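Local coordinates for protein endoglucanase FnCel5A (Fervidobacterium nodosum, PDB 3NCO) that probably hydrolyses the internal beta-1,4-glucosidic bonds of cellulose, as a family 5 glycoside hydrolase built on an eight-stranded alpha/beta barrel, at residues K48-R53 against N94-I99; K136-I141 against I173-V178; S201-E206 against L258-A263; S271-T276 against I310-T315. All coordinates share one frame; numbering follows the deposited sequence.

Contact 1 (K48-R53 against N94-I99); sequences KIIKER and NDLVVI
Lys51 spends its ammonium group on a main-chain oxygen and not on the acid beside it: NZ donates to Asp95 O at 2.9 Å, while Asp95 OD2 lies 5.5 Å from the same nitrogen. The donor stands above the plane of the carbonyl, 36° out of it. To get there the lysine turns once, at chi2 (67°), which sets CD beside the carbonyl of Asn94; CG is closer still, 3.1 Å from Asn94 O, and the chain passes that oxygen before NZ ends at the next carbonyl. Asp95 has positive phi because it is the C-prime residue of the Schellman motif that ends helix 78-93, with Leu96 N bonded to Ala91 O and Asp95 N to Leu92 O. The contact lays helix 44-53 of the outer layer of the barrel against the turn that leads from helix 78-93 into strand 97-101. An alanine in place of Lys51 would probably leave Asp95 O without this donor and open a gap beside the Asn94 carbonyl and Leu96. Beside the alkyl part of the lysine, Leu96 CD2 rests on Lys51 CD at 3.9 Å and on Ile50 CG2 at 4.1 Å, the leucine and isoleucine side chains crossing at about a right angle. Ile50 also packs on Met26, Phe55 and Phe295. At Lys48, about one turn earlier in helix 44-53, Asn94 OD1 lies 3.3 Å from CA and also touches CB of that lysine, whereas Asn94 ND2 turns back to helix 78-93 and bonds to Val90 O.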
loop_
_atom_site.group_PDB
_atom_site.type_symbol
_atom_site.label_atom_id
_atom_site.label_comp_id
_atom_site.label_asym_id
_atom_site.label_seq_id
_atom_site.Cartn_x
_atom_site.Cartn_y
_atom_site.Cartn_z
ATOM N N LYS A 48 -7.215 6.823 16.218
ATOM C CA LYS A 48 -8.474 7.431 16.614
ATOM C C LYS A 48 -8.755 8.619 15.693
ATOM O O LYS A 48 -9.871 8.798 15.245
ATOM C CB LYS A 48 -8.426 7.876 18.098
ATOM C CG LYS A 48 -9.653 8.656 18.549
ATOM C CD LYS A 48 -9.498 9.102 19.996
ATOM C CE LYS A 48 -10.667 10.040 20.378
ATOM N NZ LYS A 48 -10.679 10.506 21.797
ATOM N N ILE A 49 -7.713 9.389 15.381
ATOM C CA ILE A 49 -7.814 10.548 14.452
ATOM C C ILE A 49 -8.234 10.136 13.044
ATOM O O ILE A 49 -9.132 10.705 12.426
ATOM C CB ILE A 49 -6.476 11.304 14.480
ATOM C CG1 ILE A 49 -6.330 12.003 15.842
ATOM C CG2 ILE A 49 -6.333 12.318 13.359
ATOM C CD1 ILE A 49 -4.917 12.424 16.183
ATOM N N ILE A 50 -7.548 9.133 12.538
ATOM C CA ILE A 50 -7.894 8.596 11.233
ATOM C C ILE A 50 -9.340 8.096 11.154
ATOM O O ILE A 50 -10.067 8.368 10.191
ATOM C CB ILE A 50 -6.865 7.467 10.850
ATOM C CG1 ILE A 50 -5.460 8.091 10.629
ATOM C CG2 ILE A 50 -7.321 6.666 9.567
ATOM C CD1 ILE A 50 -4.340 7.059 10.473
ATOM N N LYS A 51 -9.747 7.329 12.160
ATOM C CA LYS A 51 -11.105 6.765 12.131
ATOM C C LYS A 51 -12.109 7.900 12.244
ATOM O O LYS A 51 -13.066 7.924 11.469
ATOM C CB LYS A 51 -11.310 5.764 13.268
ATOM C CG LYS A 51 -12.771 5.139 13.339
ATOM C CD LYS A 51 -13.050 4.246 12.135
ATOM C CE LYS A 51 -14.473 3.614 12.194
ATOM N NZ LYS A 51 -14.593 2.593 11.112
ATOM N N GLU A 52 -11.880 8.849 13.175
ATOM C CA GLU A 52 -12.847 9.966 13.358
ATOM C C GLU A 52 -13.062 10.734 12.066
ATOM O O GLU A 52 -14.181 11.252 11.803
ATOM C CB GLU A 52 -12.413 10.993 14.438
ATOM C CG GLU A 52 -12.138 10.434 15.781
ATOM C CD GLU A 52 -11.612 11.472 16.805
ATOM O OE1 GLU A 52 -12.378 11.729 17.779
ATOM O OE2 GLU A 52 -10.444 11.999 16.674
ATOM N N ARG A 53 -11.998 10.885 11.283
ATOM C CA ARG A 53 -12.112 11.656 10.035
ATOM C C ARG A 53 -12.954 10.935 8.997
ATOM O O ARG A 53 -13.529 11.589 8.094
ATOM C CB ARG A 53 -10.726 12.037 9.491
ATOM C CG ARG A 53 -10.758 12.885 8.220
ATOM C CD ARG A 53 -11.504 14.242 8.449
ATOM N NE ARG A 53 -11.544 15.081 7.247
ATOM C CZ ARG A 53 -12.446 14.930 6.271
ATOM N NH1 ARG A 53 -13.381 13.981 6.367
ATOM N NH2 ARG A 53 -12.413 15.720 5.187
ATOM N N ASN A 94 -9.658 0.805 17.088
ATOM C CA ASN A 94 -10.357 1.981 16.563
ATOM C C ASN A 94 -11.152 1.620 15.303
ATOM O O ASN A 94 -11.508 2.503 14.498
ATOM C CB ASN A 94 -9.329 3.078 16.241
ATOM C CG ASN A 94 -8.873 3.786 17.474
ATOM O OD1 ASN A 94 -9.567 4.662 17.990
ATOM N ND2 ASN A 94 -7.700 3.379 17.989
ATOM N N ASP A 95 -11.464 0.333 15.159
ATOM C CA ASP A 95 -12.401 -0.133 14.115
ATOM C C ASP A 95 -11.933 0.219 12.691
ATOM O O ASP A 95 -12.747 0.520 11.795
ATOM C CB ASP A 95 -13.803 0.401 14.367
ATOM C CG ASP A 95 -14.445 -0.214 15.601
ATOM O OD1 ASP A 95 -14.027 -1.310 16.033
ATOM O OD2 ASP A 95 -15.391 0.401 16.131
ATOM N N LEU A 96 -10.626 0.140 12.472
ATOM C CA LEU A 96 -10.079 0.270 11.107
ATOM C C LEU A 96 -9.761 -1.104 10.583
ATOM O O LEU A 96 -9.329 -1.956 11.360
ATOM C CB LEU A 96 -8.782 1.091 11.150
ATOM C CG LEU A 96 -9.003 2.562 11.541
ATOM C CD1 LEU A 96 -7.650 3.255 11.936
ATOM C CD2 LEU A 96 -9.661 3.358 10.411
ATOM N N VAL A 97 -9.915 -1.321 9.246
ATOM C CA VAL A 97 -9.345 -2.496 8.608
ATOM C C VAL A 97 -7.856 -2.172 8.515
ATOM O O VAL A 97 -7.487 -0.983 8.325
ATOM C CB VAL A 97 -9.997 -2.700 7.226
ATOM C CG1 VAL A 97 -9.183 -3.639 6.341
ATOM C CG2 VAL A 97 -11.382 -3.316 7.455
ATOM N N VAL A 98 -7.005 -3.195 8.686
ATOM C CA VAL A 98 -5.578 -2.914 8.765
ATOM C C VAL A 98 -4.875 -3.808 7.751
ATOM O O VAL A 98 -5.163 -5.030 7.719
ATOM C CB VAL A 98 -5.030 -3.211 10.177
ATOM C CG1 VAL A 98 -3.543 -2.906 10.222
ATOM C CG2 VAL A 98 -5.858 -2.412 11.228
ATOM N N ILE A 99 -3.973 -3.198 6.952
ATOM C CA ILE A 99 -3.175 -3.944 5.974
ATOM C C ILE A 99 -1.732 -3.823 6.467
ATOM O O ILE A 99 -1.244 -2.710 6.642
ATOM C CB ILE A 99 -3.313 -3.328 4.560
ATOM C CG1 ILE A 99 -4.727 -3.492 3.936
ATOM C CG2 ILE A 99 -2.339 -4.018 3.595
ATOM C CD1 ILE A 99 -5.036 -2.492 2.859
#

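Contact 2 (K136-I141 against I173-V178); sequences KLFFEI and IVIIDV
Phe139 O takes the shortest hydrogen bond between the two strands, from Ile175 N at 2.8 Å, the donor tilted 20° from the carbonyl plane, and Val174 CA adds a CA-H...O contact to the same oxygen. Phe139 N in turn donates to Ile173 O at 3.0 Å, and a weak bond from Ile141 N to Ile175 O follows. The bonds join strands 137-140 and 174-177, parallel neighbours in the closed barrel and linked through helix 151-168 as a beta-alpha-beta unit. At their start Ile173 lies over one face of the Phe138 ring, its CB 3.7 Å above the plane and offset toward the rim; Ile175 CD1 approaches the ring edge. Tyr16 and Ile20 of helix 12-20 also pack on Phe138, and an alanine in its place would probably leave Ile173 CB without the ring face and open a gap beside Tyr16 and Ile20. Just past strand 137-140, Ile141 CD1 touches Val174 CG1 and Ile176 CD1, each at 3.6 Å. Glu140, with CG anti to the backbone N (chi1 178°), lays CG against Ile175 CG2 and brings OE2 to 2.6 Å from Asp177 OD1. Arg59 forms a salt bridge to Glu140 OE1, and Glu144 N donates to Asp177 OD2.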
loop_
_atom_site.group_PDB
_atom_site.type_symbol
_atom_site.label_atom_id
_atom_site.label_comp_id
_atom_site.label_asym_id
_atom_site.label_seq_id
_atom_site.Cartn_x
_atom_site.Cartn_y
_atom_site.Cartn_z
ATOM N N LYS A 136 -10.294 -8.649 9.829
ATOM C CA LYS A 136 -10.169 -7.241 9.432
ATOM C C LYS A 136 -8.686 -6.840 9.365
ATOM O O LYS A 136 -8.390 -5.720 9.029
ATOM C CB LYS A 136 -10.906 -6.329 10.418
ATOM C CG LYS A 136 -12.420 -6.411 10.217
ATOM C CD LYS A 136 -13.134 -5.986 11.485
ATOM C CE LYS A 136 -14.658 -6.233 11.301
ATOM N NZ LYS A 136 -15.364 -6.036 12.585
ATOM N N LEU A 137 -7.798 -7.764 9.740
ATOM C CA LEU A 137 -6.356 -7.651 9.420
ATOM C C LEU A 137 -6.060 -8.428 8.125
ATOM O O LEU A 137 -6.266 -9.653 8.085
ATOM C CB LEU A 137 -5.484 -8.248 10.527
ATOM C CG LEU A 137 -3.970 -8.272 10.253
ATOM C CD1 LEU A 137 -3.363 -6.833 10.187
ATOM C CD2 LEU A 137 -3.271 -9.133 11.316
ATOM N N PHE A 138 -5.489 -7.711 7.154
ATOM C CA PHE A 138 -5.060 -8.287 5.853
ATOM C C PHE A 138 -3.535 -8.311 5.754
ATOM O O PHE A 138 -2.882 -7.403 6.308
ATOM C CB PHE A 138 -5.549 -7.400 4.684
ATOM C CG PHE A 138 -7.046 -7.304 4.551
ATOM C CD1 PHE A 138 -7.901 -8.023 5.340
ATOM C CD2 PHE A 138 -7.583 -6.518 3.534
ATOM C CE1 PHE A 138 -9.311 -7.853 5.224
ATOM C CE2 PHE A 138 -8.966 -6.375 3.376
ATOM C CZ PHE A 138 -9.840 -7.028 4.241
ATOM N N PHE A 139 -2.968 -9.315 5.057
ATOM C CA PHE A 139 -1.521 -9.324 4.823
ATOM C C PHE A 139 -1.219 -8.822 3.416
ATOM O O PHE A 139 -2.084 -8.920 2.535
ATOM C CB PHE A 139 -0.978 -10.750 4.888
ATOM C CG PHE A 139 -1.081 -11.372 6.255
ATOM C CD1 PHE A 139 -1.280 -10.540 7.362
ATOM C CD2 PHE A 139 -0.913 -12.775 6.448
ATOM C CE1 PHE A 139 -1.384 -11.046 8.631
ATOM C CE2 PHE A 139 -0.982 -13.329 7.740
ATOM C CZ PHE A 139 -1.197 -12.464 8.852
ATOM N N GLU A 140 -0.010 -8.302 3.182
ATOM C CA GLU A 140 0.381 -7.835 1.863
ATOM C C GLU A 140 1.838 -8.229 1.631
ATOM O O GLU A 140 2.710 -7.619 2.233
ATOM C CB GLU A 140 0.226 -6.318 1.798
ATOM C CG GLU A 140 0.680 -5.791 0.411
ATOM C CD GLU A 140 0.578 -4.287 0.224
ATOM O OE1 GLU A 140 0.229 -3.599 1.206
ATOM O OE2 GLU A 140 0.861 -3.804 -0.872
ATOM N N ILE A 141 2.076 -9.272 0.829
ATOM C CA ILE A 141 3.385 -9.932 0.775
ATOM C C ILE A 141 4.580 -9.002 0.595
ATOM O O ILE A 141 5.545 -9.059 1.371
ATOM C CB ILE A 141 3.412 -10.987 -0.330
ATOM C CG1 ILE A 141 2.480 -12.108 0.133
ATOM C CG2 ILE A 141 4.835 -11.617 -0.459
ATOM C CD1 ILE A 141 2.160 -13.128 -0.993
ATOM N N ILE A 173 -7.207 -12.536 3.906
ATOM C CA ILE A 173 -6.902 -11.814 2.676
ATOM C C ILE A 173 -5.384 -11.563 2.535
ATOM O O ILE A 173 -4.745 -11.053 3.462
ATOM C CB ILE A 173 -7.655 -10.512 2.617
ATOM C CG1 ILE A 173 -9.160 -10.777 2.446
ATOM C CG2 ILE A 173 -7.092 -9.642 1.462
ATOM C CD1 ILE A 173 -9.567 -11.313 1.096
ATOM N N VAL A 174 -4.815 -11.892 1.372
ATOM C CA VAL A 174 -3.429 -11.555 1.100
ATOM C C VAL A 174 -3.420 -10.696 -0.164
ATOM O O VAL A 174 -4.017 -11.084 -1.202
ATOM C CB VAL A 174 -2.583 -12.838 0.886
ATOM C CG1 VAL A 174 -1.119 -12.514 0.335
ATOM C CG2 VAL A 174 -2.587 -13.636 2.198
ATOM N N ILE A 175 -2.751 -9.541 -0.089
ATOM C CA ILE A 175 -2.724 -8.585 -1.204
ATOM C C ILE A 175 -1.434 -8.804 -1.979
ATOM O O ILE A 175 -0.351 -8.825 -1.387
ATOM C CB ILE A 175 -2.774 -7.136 -0.676
ATOM C CG1 ILE A 175 -4.182 -6.870 -0.134
ATOM C CG2 ILE A 175 -2.451 -6.081 -1.769
ATOM C CD1 ILE A 175 -4.195 -5.802 0.911
ATOM N N ILE A 176 -1.600 -8.961 -3.292
ATOM C CA ILE A 176 -0.498 -9.187 -4.232
ATOM C C ILE A 176 -0.231 -7.940 -5.084
ATOM O O ILE A 176 -1.111 -7.485 -5.833
ATOM C CB ILE A 176 -0.850 -10.378 -5.214
ATOM C CG1 ILE A 176 -1.328 -11.583 -4.427
ATOM C CG2 ILE A 176 0.306 -10.707 -6.137
ATOM C CD1 ILE A 176 -0.397 -12.039 -3.298
ATOM N N ASP A 177 0.963 -7.370 -4.953
ATOM C CA ASP A 177 1.335 -6.177 -5.733
ATOM C C ASP A 177 1.697 -6.497 -7.164
ATOM O O ASP A 177 2.330 -7.468 -7.456
ATOM C CB ASP A 177 2.554 -5.470 -5.104
ATOM C CG ASP A 177 2.155 -4.673 -3.787
ATOM O OD1 ASP A 177 1.380 -5.237 -2.964
ATOM O OD2 ASP A 177 2.674 -3.545 -3.558
ATOM N N VAL A 178 1.277 -5.604 -8.017
ATOM C CA VAL A 178 1.733 -5.541 -9.419
ATOM C C VAL A 178 3.247 -5.269 -9.403
ATOM O O VAL A 178 3.723 -4.484 -8.548
ATOM C CB VAL A 178 0.926 -4.410 -10.084
ATOM C CG1 VAL A 178 1.508 -4.159 -11.459
ATOM C CG2 VAL A 178 -0.518 -4.906 -10.183
#

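Contact 3 (S201-E206 against L258-A263)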
loop_
_atom_site.group_PDB
_atom_site.type_symbol
_atom_site.label_atom_id
_atom_site.label_comp_id
_atom_site.label_asym_id
_atom_site.label_seq_id
_atom_site.Cartn_x
_atom_site.Cartn_y
_atom_site.Cartn_z
ATOM N N SER A 201 -3.044 -5.369 -6.084
ATOM C CA SER A 201 -2.897 -3.930 -5.858
ATOM C C SER A 201 -1.930 -3.246 -6.820
ATOM O O SER A 201 -0.869 -3.778 -7.090
ATOM C CB SER A 201 -2.427 -3.721 -4.420
ATOM O OG SER A 201 -2.235 -2.353 -4.172
ATOM N N PHE A 202 -2.299 -2.038 -7.277
ATOM C CA PHE A 202 -1.339 -1.199 -8.057
ATOM C C PHE A 202 -1.237 0.141 -7.371
ATOM O O PHE A 202 -2.035 0.403 -6.471
ATOM C CB PHE A 202 -1.719 -1.033 -9.546
ATOM C CG PHE A 202 -2.897 -0.090 -9.804
ATOM C CD1 PHE A 202 -2.707 1.118 -10.468
ATOM C CD2 PHE A 202 -4.210 -0.460 -9.424
ATOM C CE1 PHE A 202 -3.830 1.979 -10.739
ATOM C CE2 PHE A 202 -5.301 0.387 -9.670
ATOM C CZ PHE A 202 -5.103 1.585 -10.319
ATOM N N HIS A 203 -0.200 0.889 -7.699
ATOM C CA HIS A 203 -0.017 2.223 -7.171
ATOM C C HIS A 203 -0.090 3.216 -8.300
ATOM O O HIS A 203 0.301 2.893 -9.426
ATOM C CB HIS A 203 1.339 2.327 -6.528
ATOM C CG HIS A 203 1.486 1.420 -5.352
ATOM N ND1 HIS A 203 2.671 1.275 -4.684
ATOM C CD2 HIS A 203 0.582 0.635 -4.730
ATOM C CE1 HIS A 203 2.496 0.433 -3.675
ATOM N NE2 HIS A 203 1.230 0.028 -3.685
ATOM N N TYR A 204 -0.606 4.407 -8.016
ATOM C CA TYR A 204 -0.848 5.372 -9.067
ATOM C C TYR A 204 -0.253 6.728 -8.743
ATOM O O TYR A 204 -0.674 7.388 -7.789
ATOM C CB TYR A 204 -2.338 5.546 -9.404
ATOM C CG TYR A 204 -2.522 6.201 -10.769
ATOM C CD1 TYR A 204 -2.240 5.502 -11.943
ATOM C CD2 TYR A 204 -2.986 7.525 -10.870
ATOM C CE1 TYR A 204 -2.398 6.143 -13.188
ATOM C CE2 TYR A 204 -3.151 8.159 -12.077
ATOM C CZ TYR A 204 -2.862 7.461 -13.229
ATOM O OH TYR A 204 -3.047 8.051 -14.438
ATOM N N TYR A 205 0.701 7.132 -9.586
ATOM C CA TYR A 205 1.371 8.427 -9.461
ATOM C C TYR A 205 1.571 9.143 -10.812
ATOM O O TYR A 205 2.433 10.023 -10.934
ATOM C CB TYR A 205 2.743 8.186 -8.851
ATOM C CG TYR A 205 2.672 7.768 -7.398
ATOM C CD1 TYR A 205 2.377 8.692 -6.410
ATOM C CD2 TYR A 205 2.970 6.425 -6.998
ATOM C CE1 TYR A 205 2.361 8.348 -5.080
ATOM C CE2 TYR A 205 2.962 6.077 -5.647
ATOM C CZ TYR A 205 2.659 7.031 -4.688
ATOM O OH TYR A 205 2.671 6.724 -3.353
ATOM N N GLU A 206 0.758 8.801 -11.810
ATOM C CA GLU A 206 0.823 9.507 -13.099
ATOM C C GLU A 206 0.014 10.774 -13.071
ATOM O O GLU A 206 -1.066 10.796 -12.456
ATOM C CB GLU A 206 0.307 8.616 -14.212
ATOM C CG GLU A 206 1.093 7.283 -14.226
ATOM C CD GLU A 206 2.591 7.532 -14.273
ATOM O OE1 GLU A 206 3.064 8.410 -15.033
ATOM O OE2 GLU A 206 3.343 6.902 -13.512
ATOM N N LEU A 258 -6.237 0.142 -4.987
ATOM C CA LEU A 258 -5.261 1.150 -5.356
ATOM C C LEU A 258 -4.525 1.518 -4.048
ATOM O O LEU A 258 -5.043 2.339 -3.253
ATOM C CB LEU A 258 -6.047 2.381 -5.899
ATOM C CG LEU A 258 -5.261 3.699 -6.078
ATOM C CD1 LEU A 258 -4.097 3.432 -7.019
ATOM C CD2 LEU A 258 -6.126 4.875 -6.618
ATOM N N GLY A 259 -3.359 0.876 -3.818
ATOM C CA GLY A 259 -2.747 0.908 -2.490
ATOM C C GLY A 259 -2.010 2.158 -2.147
ATOM O O GLY A 259 -1.794 2.446 -0.972
ATOM N N GLU A 260 -1.566 2.889 -3.181
ATOM C CA GLU A 260 -1.015 4.203 -2.910
ATOM C C GLU A 260 -1.428 5.101 -4.023
ATOM O O GLU A 260 -1.458 4.719 -5.188
ATOM C CB GLU A 260 0.508 4.209 -2.872
ATOM C CG GLU A 260 1.101 3.326 -1.841
ATOM C CD GLU A 260 2.616 3.356 -1.855
ATOM O OE1 GLU A 260 3.232 4.217 -2.549
ATOM O OE2 GLU A 260 3.274 2.407 -1.249
ATOM N N PHE A 261 -1.710 6.339 -3.660
ATOM C CA PHE A 261 -1.851 7.431 -4.622
ATOM C C PHE A 261 -1.645 8.773 -3.939
ATOM O O PHE A 261 -2.101 8.965 -2.814
ATOM C CB PHE A 261 -3.199 7.388 -5.409
ATOM C CG PHE A 261 -4.415 7.881 -4.639
ATOM C CD1 PHE A 261 -5.015 7.081 -3.689
ATOM C CD2 PHE A 261 -4.996 9.114 -4.964
ATOM C CE1 PHE A 261 -6.184 7.520 -2.987
ATOM C CE2 PHE A 261 -6.102 9.559 -4.315
ATOM C CZ PHE A 261 -6.721 8.794 -3.330
ATOM N N GLY A 262 -0.916 9.696 -4.573
ATOM C CA GLY A 262 -0.745 11.012 -3.916
ATOM C C GLY A 262 0.173 11.926 -4.703
ATOM O O GLY A 262 0.941 11.449 -5.530
ATOM N N ALA A 263 0.095 13.231 -4.422
ATOM C CA ALA A 263 0.961 14.213 -5.076
ATOM C C ALA A 263 1.802 14.917 -4.006
ATOM O O ALA A 263 1.267 15.401 -3.001
ATOM C CB ALA A 263 0.138 15.229 -5.864
#
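Tyr205 and Glu260 meet at the C-terminal ends of two adjacent parallel barrel strands, 198-204 and 256-261, where family 5 glycosidases have their active site; the position of Glu260 at the end of the seventh strand is consistent with that of the nucleophile in this family. Tyr205 OH donates to Glu260 OE1 at 2.7 Å, reaching the anti side of the carboxylate with the ring and carboxylate planes 77° apart. The same acid lies over His203: CG sits 3.6 Å above the centre of the imidazole, and the carboxylate stacks on the ring with the planes 22° apart. His203 ND1 bonds to Glu144, and Glu260 OE2 forms a salt bridge with Arg59. Along the backbones Gly259 N donates to Phe202 O and Tyr204 N to Glu260 O, both at 3.0 Å; Gly259, without a side chain, leaves room for Ser201 OG, which is hydrogen-bonded to Phe257 O. On the other face of the sheet Leu258 CD1 lies over the Phe202 ring, 3.9 Å above its plane. Gly262 O, buried and with no hydrogen-bonding partner in the model, meets the Tyr205 ring edge in plane, 3.2 Å from CD1. Gripped at both oxygens and held against an imidazole face, the Glu260 carboxylate probably has little freedom to turn.

Contact 4 (S271-T276 against I310-T315)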
loop_
_atom_site.group_PDB
_atom_site.type_symbol
_atom_site.label_atom_id
_atom_site.label_comp_id
_atom_site.label_asym_id
_atom_site.label_seq_id
_atom_site.Cartn_x
_atom_site.Cartn_y
_atom_site.Cartn_z
ATOM N N SER A 271 -3.685 22.190 -7.867
ATOM C CA SER A 271 -3.397 20.973 -8.663
ATOM C C SER A 271 -3.481 19.675 -7.856
ATOM O O SER A 271 -4.091 18.708 -8.296
ATOM C CB SER A 271 -2.055 21.044 -9.400
ATOM O OG SER A 271 -2.029 22.103 -10.343
ATOM N N ARG A 272 -2.902 19.660 -6.662
ATOM C CA ARG A 272 -2.918 18.465 -5.819
ATOM C C ARG A 272 -4.351 18.055 -5.497
ATOM O O ARG A 272 -4.727 16.854 -5.542
ATOM C CB ARG A 272 -2.159 18.743 -4.525
ATOM C CG ARG A 272 -0.676 18.806 -4.735
ATOM C CD ARG A 272 0.050 19.147 -3.475
ATOM N NE ARG A 272 0.144 17.983 -2.615
ATOM C CZ ARG A 272 0.238 18.026 -1.280
ATOM N NH1 ARG A 272 0.272 19.192 -0.641
ATOM N NH2 ARG A 272 0.341 16.875 -0.588
ATOM N N VAL A 273 -5.159 19.078 -5.180
ATOM C CA VAL A 273 -6.533 18.873 -4.758
ATOM C C VAL A 273 -7.364 18.288 -5.916
ATOM O O VAL A 273 -8.112 17.297 -5.707
ATOM C CB VAL A 273 -7.129 20.220 -4.259
ATOM C CG1 VAL A 273 -8.662 20.164 -4.254
ATOM C CG2 VAL A 273 -6.591 20.543 -2.883
ATOM N N LYS A 274 -7.206 18.888 -7.109
ATOM C CA LYS A 274 -7.904 18.395 -8.317
ATOM C C LYS A 274 -7.458 16.977 -8.733
ATOM O O LYS A 274 -8.299 16.129 -9.076
ATOM C CB LYS A 274 -7.703 19.346 -9.475
ATOM C CG LYS A 274 -8.501 20.630 -9.340
ATOM C CD LYS A 274 -8.344 21.496 -10.614
ATOM C CE LYS A 274 -8.851 22.925 -10.411
ATOM N NZ LYS A 274 -10.193 22.942 -9.766
ATOM N N TRP A 275 -6.142 16.744 -8.752
ATOM C CA TRP A 275 -5.603 15.421 -9.140
ATOM C C TRP A 275 -6.091 14.357 -8.162
ATOM O O TRP A 275 -6.570 13.299 -8.578
ATOM C CB TRP A 275 -4.059 15.473 -9.202
ATOM C CG TRP A 275 -3.415 14.191 -9.678
ATOM C CD1 TRP A 275 -3.077 13.866 -10.984
ATOM C CD2 TRP A 275 -2.998 13.079 -8.863
ATOM N NE1 TRP A 275 -2.497 12.611 -11.016
ATOM C CE2 TRP A 275 -2.445 12.114 -9.735
ATOM C CE3 TRP A 275 -3.059 12.805 -7.481
ATOM C CZ2 TRP A 275 -1.971 10.878 -9.275
ATOM C CZ3 TRP A 275 -2.569 11.572 -7.015
ATOM C CH2 TRP A 275 -2.047 10.636 -7.927
ATOM N N THR A 276 -6.008 14.664 -6.861
ATOM C CA THR A 276 -6.361 13.656 -5.856
ATOM C C THR A 276 -7.827 13.273 -5.956
ATOM O O THR A 276 -8.191 12.087 -5.885
ATOM C CB THR A 276 -5.980 14.154 -4.442
ATOM O OG1 THR A 276 -4.584 14.486 -4.447
ATOM C CG2 THR A 276 -6.242 13.071 -3.369
ATOM N N ILE A 310 -5.391 18.919 6.491
ATOM C CA ILE A 310 -5.247 19.866 5.407
ATOM C C ILE A 310 -6.474 19.710 4.533
ATOM O O ILE A 310 -6.801 18.605 4.086
ATOM C CB ILE A 310 -3.951 19.595 4.598
ATOM C CG1 ILE A 310 -2.736 19.743 5.531
ATOM C CG2 ILE A 310 -3.822 20.553 3.376
ATOM C CD1 ILE A 310 -1.501 18.992 5.023
ATOM N N GLU A 311 -7.181 20.822 4.339
ATOM C CA GLU A 311 -8.420 20.816 3.574
ATOM C C GLU A 311 -8.331 21.874 2.478
ATOM O O GLU A 311 -7.748 22.943 2.691
ATOM C CB GLU A 311 -9.617 21.173 4.481
ATOM C CG GLU A 311 -9.991 20.111 5.502
ATOM C CD GLU A 311 -10.528 18.812 4.896
ATOM O OE1 GLU A 311 -10.727 18.755 3.666
ATOM O OE2 GLU A 311 -10.755 17.848 5.664
ATOM N N PRO A 312 -8.965 21.610 1.325
ATOM C CA PRO A 312 -9.764 20.419 0.989
ATOM C C PRO A 312 -9.005 19.192 0.465
ATOM O O PRO A 312 -9.652 18.242 -0.013
ATOM C CB PRO A 312 -10.715 20.949 -0.097
ATOM C CG PRO A 312 -9.895 21.986 -0.805
ATOM C CD PRO A 312 -8.998 22.610 0.240
ATOM N N LEU A 313 -7.674 19.191 0.565
ATOM C CA LEU A 313 -6.928 18.009 0.118
ATOM C C LEU A 313 -7.470 16.724 0.745
ATOM O O LEU A 313 -7.583 15.704 0.047
ATOM C CB LEU A 313 -5.426 18.116 0.397
ATOM C CG LEU A 313 -4.560 16.991 -0.206
ATOM C CD1 LEU A 313 -4.675 16.998 -1.723
ATOM C CD2 LEU A 313 -3.112 17.215 0.237
ATOM N N THR A 314 -7.751 16.759 2.053
ATOM C CA THR A 314 -8.213 15.534 2.746
ATOM C C THR A 314 -9.529 15.079 2.180
ATOM O O THR A 314 -9.738 13.890 1.929
ATOM C CB THR A 314 -8.255 15.721 4.287
ATOM O OG1 THR A 314 -6.921 15.992 4.746
ATOM C CG2 THR A 314 -8.812 14.481 4.998
ATOM N N THR A 315 -10.419 16.048 1.974
ATOM C CA THR A 315 -11.717 15.731 1.342
ATOM C C THR A 315 -11.531 15.169 -0.079
ATOM O O THR A 315 -12.252 14.257 -0.501
ATOM C CB THR A 315 -12.640 16.968 1.375
ATOM O OG1 THR A 315 -12.810 17.366 2.746
ATOM C CG2 THR A 315 -14.000 16.654 0.753
#
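Leu313 supplies most of the apolar packing, and no hydrogen bond crosses between the segments. Its two methyls go to different partners: CD2 lies over one face of the Arg272 guanidinium, 3.5 Å above the plane and toward the rim, while CD1 comes to 3.7 Å from Thr276 OG1, the leucine and threonine side chains crossing at about a right angle. Val273 adds CG1 against Pro312 CG at 4.1 Å, and its CG2 packs on the backbone of Leu313. The hydrogen bonds stay within each segment. Thr276 OG1 donates to Arg272 O at 2.6 Å, and Thr276 N reaches that oxygen from the opposite face of its plane. Pro312, preceded by a cis peptide bond, is the N-cap of helix 313-318; just before it, Glu311 OE1 accepts from both Thr315 OG1 (2.7 Å) and Thr315 N. The guanidinium of Arg272 has a partner outside the two segments, NE bonding to Ala263 O. The contact thus sets the C-terminal helix 313-318 on the outer helix 269-285, where Tyr292 of strand 289-292 touches Arg272, Thr276 and Leu313, and Phe261 of strand 256-261 also packs on Thr276.

Overall arrangement
Contacts 2 and 3 lie in the wall of the barrel, buried and strand-to-strand, whereas contacts 1 and 4 join outer helices to a turn or to another helix; contact 1 is only partly buried, while contact 4, though in the outer layer, is largely buried. Backbone hydrogen bonds carry the inner pair and continue from one to the other, as Ile176 O accepts from Ser201 N; contact 1 enters the same sheet through the pairing of Val98 with Phe138. Carboxylates and rings gather in contacts 2 and 3, where Arg59 serves a glutamate in each. The outer contacts rely on alkyl packing, with a single lysine bond in contact 1, yet Arg53 and Glu311 link them by a salt bridge. Contact 4 adjoins contact 3 through Trp275 and Arg272.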